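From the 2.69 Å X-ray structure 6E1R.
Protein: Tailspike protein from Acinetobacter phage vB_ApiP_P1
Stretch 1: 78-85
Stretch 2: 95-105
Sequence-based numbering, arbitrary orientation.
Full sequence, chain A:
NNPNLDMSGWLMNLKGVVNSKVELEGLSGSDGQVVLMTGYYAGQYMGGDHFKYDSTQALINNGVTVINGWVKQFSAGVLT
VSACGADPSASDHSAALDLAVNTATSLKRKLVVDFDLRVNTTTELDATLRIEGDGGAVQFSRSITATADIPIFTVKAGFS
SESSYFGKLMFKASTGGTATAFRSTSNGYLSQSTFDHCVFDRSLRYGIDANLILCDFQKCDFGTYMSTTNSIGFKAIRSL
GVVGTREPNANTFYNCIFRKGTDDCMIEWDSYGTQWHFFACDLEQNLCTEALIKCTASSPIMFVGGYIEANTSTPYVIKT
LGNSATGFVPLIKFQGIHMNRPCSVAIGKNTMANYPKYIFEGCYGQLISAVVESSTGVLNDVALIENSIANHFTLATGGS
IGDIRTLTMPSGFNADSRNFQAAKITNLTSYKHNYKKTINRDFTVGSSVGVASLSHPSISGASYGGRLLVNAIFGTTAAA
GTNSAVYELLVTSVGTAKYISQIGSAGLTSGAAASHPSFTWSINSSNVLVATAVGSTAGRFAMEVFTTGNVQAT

Stretch 1 78-85: VLTVSACG
Stretch 2 (95-105) AALDLAVNTAT

What backbone shapes meet here? Stretch 2 is helical from Ala95 to Thr105 and lies within a longer helix, with phi/psi near -65/-40. Stretch 1 begins extended (Leu79 -90/124, Thr80 -116/152), then turns through a 3-10 segment at Ser82 and Ala83. Cys84 N bonds to Val81 O at 3.0 Å, and Ala83 N reaches Thr80 OG1 at 3.2 Å. Cys84 (-112/13) leads into Gly85 at 108/7, where a side chain would jam against the preceding carbonyl O, so the backbone itself calls for glycine.

In which direction do the chains run? They are antiparallel: CA atoms pair Leu79 with Ala104 at 7.2 Å, Cys84 with Ala100 at 5.7 Å and Gly85 with Ala96 at 5.0 Å, so the gap narrows toward Gly85. There Gly85 C lies 3.5 Å from Ala96 CB, a close approach between a small residue and one with no side chain.

Which side chains fill the middle? Cys84, chi1 m, points toward the helix and is the most covered residue. Its SG sits 3.8 Å from Ala100 CA and 3.9 Å from Ala100 CB, while its CB lies 3.9 Å from Ala96 O. Leu99 (t, p) brings CD2 to 3.5 Å from Cys84 O. The CA-to-CB bond of Val81, chi1 -38°, points sideways, and its CA is 4.5 Å from Ala100 CB.

What closes the wider end? Leu79 (t, p) spans it, placing CD2 3.8 Å from Thr103 CG2 and 4.0 Å from Ala104 CB. Thr103, chi1 m, presents CG2 to Leu79, while its OG1 donates to Leu99 O at 2.7 Å within the helix.

What holds the stretches together? No hydrogen bond crosses between them; the contact is van der Waals packing, and 358 Å² is buried, both sides summed.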

# COMPACT_ATOMS: atom_id res chain seq x y z
N VAL A 78 -28.77 -22.24 14.44
CA VAL A 78 -28.73 -20.95 13.75
C VAL A 78 -30.09 -20.29 13.87
O VAL A 78 -31.13 -20.95 13.72
CB VAL A 78 -28.31 -21.13 12.28
CG1 VAL A 78 -29.05 -20.15 11.38
CG2 VAL A 78 -26.80 -20.94 12.14
N LEU A 79 -30.09 -18.99 14.14
CA LEU A 79 -31.31 -18.19 14.16
C LEU A 79 -31.57 -17.63 12.77
O LEU A 79 -30.71 -16.94 12.20
CB LEU A 79 -31.20 -17.06 15.19
CG LEU A 79 -32.44 -16.18 15.33
CD1 LEU A 79 -33.68 -17.02 15.57
CD2 LEU A 79 -32.26 -15.17 16.46
N THR A 80 -32.75 -17.91 12.22
CA THR A 80 -33.10 -17.52 10.87
C THR A 80 -34.27 -16.54 10.92
O THR A 80 -35.07 -16.56 11.85
CB THR A 80 -33.49 -18.72 10.00
OG1 THR A 80 -34.66 -19.35 10.53
CG2 THR A 80 -32.36 -19.74 9.96
N VAL A 81 -34.34 -15.67 9.90
CA VAL A 81 -35.44 -14.71 9.83
C VAL A 81 -36.76 -15.44 9.63
O VAL A 81 -37.82 -14.95 10.04
CB VAL A 81 -35.20 -13.66 8.73
CG1 VAL A 81 -33.73 -13.27 8.67
CG2 VAL A 81 -35.68 -14.15 7.37
N SER A 82 -36.73 -16.63 9.01
CA SER A 82 -37.95 -17.41 8.86
C SER A 82 -38.49 -17.86 10.21
O SER A 82 -39.71 -17.95 10.39
CB SER A 82 -37.69 -18.63 7.98
OG SER A 82 -37.33 -18.24 6.66
N ALA A 83 -37.60 -18.14 11.17
CA ALA A 83 -38.02 -18.49 12.52
C ALA A 83 -38.55 -17.30 13.31
O ALA A 83 -38.97 -17.49 14.46
CB ALA A 83 -36.85 -19.13 13.27
N CYS A 84 -38.55 -16.10 12.74
CA CYS A 84 -39.07 -14.92 13.42
C CYS A 84 -40.34 -14.38 12.78
O CYS A 84 -40.76 -13.26 13.10
CB CYS A 84 -38.00 -13.82 13.46
SG CYS A 84 -36.49 -14.29 14.33
N GLY A 85 -40.98 -15.15 11.90
CA GLY A 85 -42.23 -14.74 11.29
C GLY A 85 -42.16 -14.34 9.84
O GLY A 85 -43.17 -13.86 9.30
N ALA A 95 -42.01 -6.32 9.63
CA ALA A 95 -42.17 -6.62 11.05
C ALA A 95 -41.42 -7.88 11.45
O ALA A 95 -40.93 -7.98 12.58
CB ALA A 95 -43.65 -6.75 11.40
N ALA A 96 -41.31 -8.84 10.53
CA ALA A 96 -40.54 -10.05 10.82
C ALA A 96 -39.05 -9.73 10.94
O ALA A 96 -38.37 -10.26 11.83
CB ALA A 96 -40.77 -11.10 9.74
N LEU A 97 -38.53 -8.87 10.07
CA LEU A 97 -37.13 -8.50 10.15
C LEU A 97 -36.84 -7.72 11.43
O LEU A 97 -35.81 -7.94 12.08
CB LEU A 97 -36.72 -7.68 8.92
CG LEU A 97 -35.25 -7.28 8.82
CD1 LEU A 97 -34.35 -8.51 8.81
CD2 LEU A 97 -35.00 -6.42 7.59
N ASP A 98 -37.76 -6.83 11.82
CA ASP A 98 -37.58 -6.07 13.06
C ASP A 98 -37.47 -6.99 14.26
O ASP A 98 -36.61 -6.80 15.12
CB ASP A 98 -38.72 -5.07 13.23
CG ASP A 98 -38.52 -4.16 14.43
OD1 ASP A 98 -37.54 -3.39 14.43
OD2 ASP A 98 -39.35 -4.20 15.35
N LEU A 99 -38.35 -8.00 14.33
CA LEU A 99 -38.25 -8.98 15.41
C LEU A 99 -36.97 -9.79 15.32
O LEU A 99 -36.42 -10.20 16.34
CB LEU A 99 -39.47 -9.90 15.38
CG LEU A 99 -39.56 -10.99 16.44
CD1 LEU A 99 -39.45 -10.40 17.84
CD2 LEU A 99 -40.87 -11.76 16.29
N ALA A 100 -36.46 -10.00 14.10
CA ALA A 100 -35.23 -10.77 13.93
C ALA A 100 -34.02 -10.01 14.47
O ALA A 100 -33.20 -10.58 15.21
CB ALA A 100 -35.04 -11.13 12.46
N VAL A 101 -33.89 -8.73 14.11
CA VAL A 101 -32.77 -7.93 14.60
C VAL A 101 -32.85 -7.77 16.12
O VAL A 101 -31.84 -7.85 16.82
CB VAL A 101 -32.73 -6.56 13.90
CG1 VAL A 101 -31.40 -5.87 14.15
CG2 VAL A 101 -32.99 -6.70 12.41
N ASN A 102 -34.06 -7.53 16.64
CA ASN A 102 -34.23 -7.40 18.08
C ASN A 102 -33.91 -8.70 18.81
O ASN A 102 -33.32 -8.67 19.89
CB ASN A 102 -35.66 -6.95 18.41
CG ASN A 102 -35.92 -5.50 18.05
OD1 ASN A 102 -35.11 -4.62 18.36
ND2 ASN A 102 -37.04 -5.24 17.40
N THR A 103 -34.27 -9.84 18.22
CA THR A 103 -34.02 -11.12 18.88
C THR A 103 -32.56 -11.51 18.80
O THR A 103 -31.96 -11.91 19.81
CB THR A 103 -34.91 -12.21 18.27
OG1 THR A 103 -36.29 -11.87 18.45
CG2 THR A 103 -34.63 -13.56 18.92
N ALA A 104 -31.96 -11.41 17.61
CA ALA A 104 -30.57 -11.83 17.44
C ALA A 104 -29.63 -10.98 18.29
O ALA A 104 -28.67 -11.50 18.87
CB ALA A 104 -30.18 -11.75 15.96
N THR A 105 -29.89 -9.67 18.38
CA THR A 105 -29.01 -8.81 19.16
C THR A 105 -29.22 -9.01 20.66
O THR A 105 -28.25 -9.03 21.42
CB THR A 105 -29.24 -7.34 18.78
OG1 THR A 105 -30.64 -7.04 18.85
CG2 THR A 105 -28.73 -7.07 17.38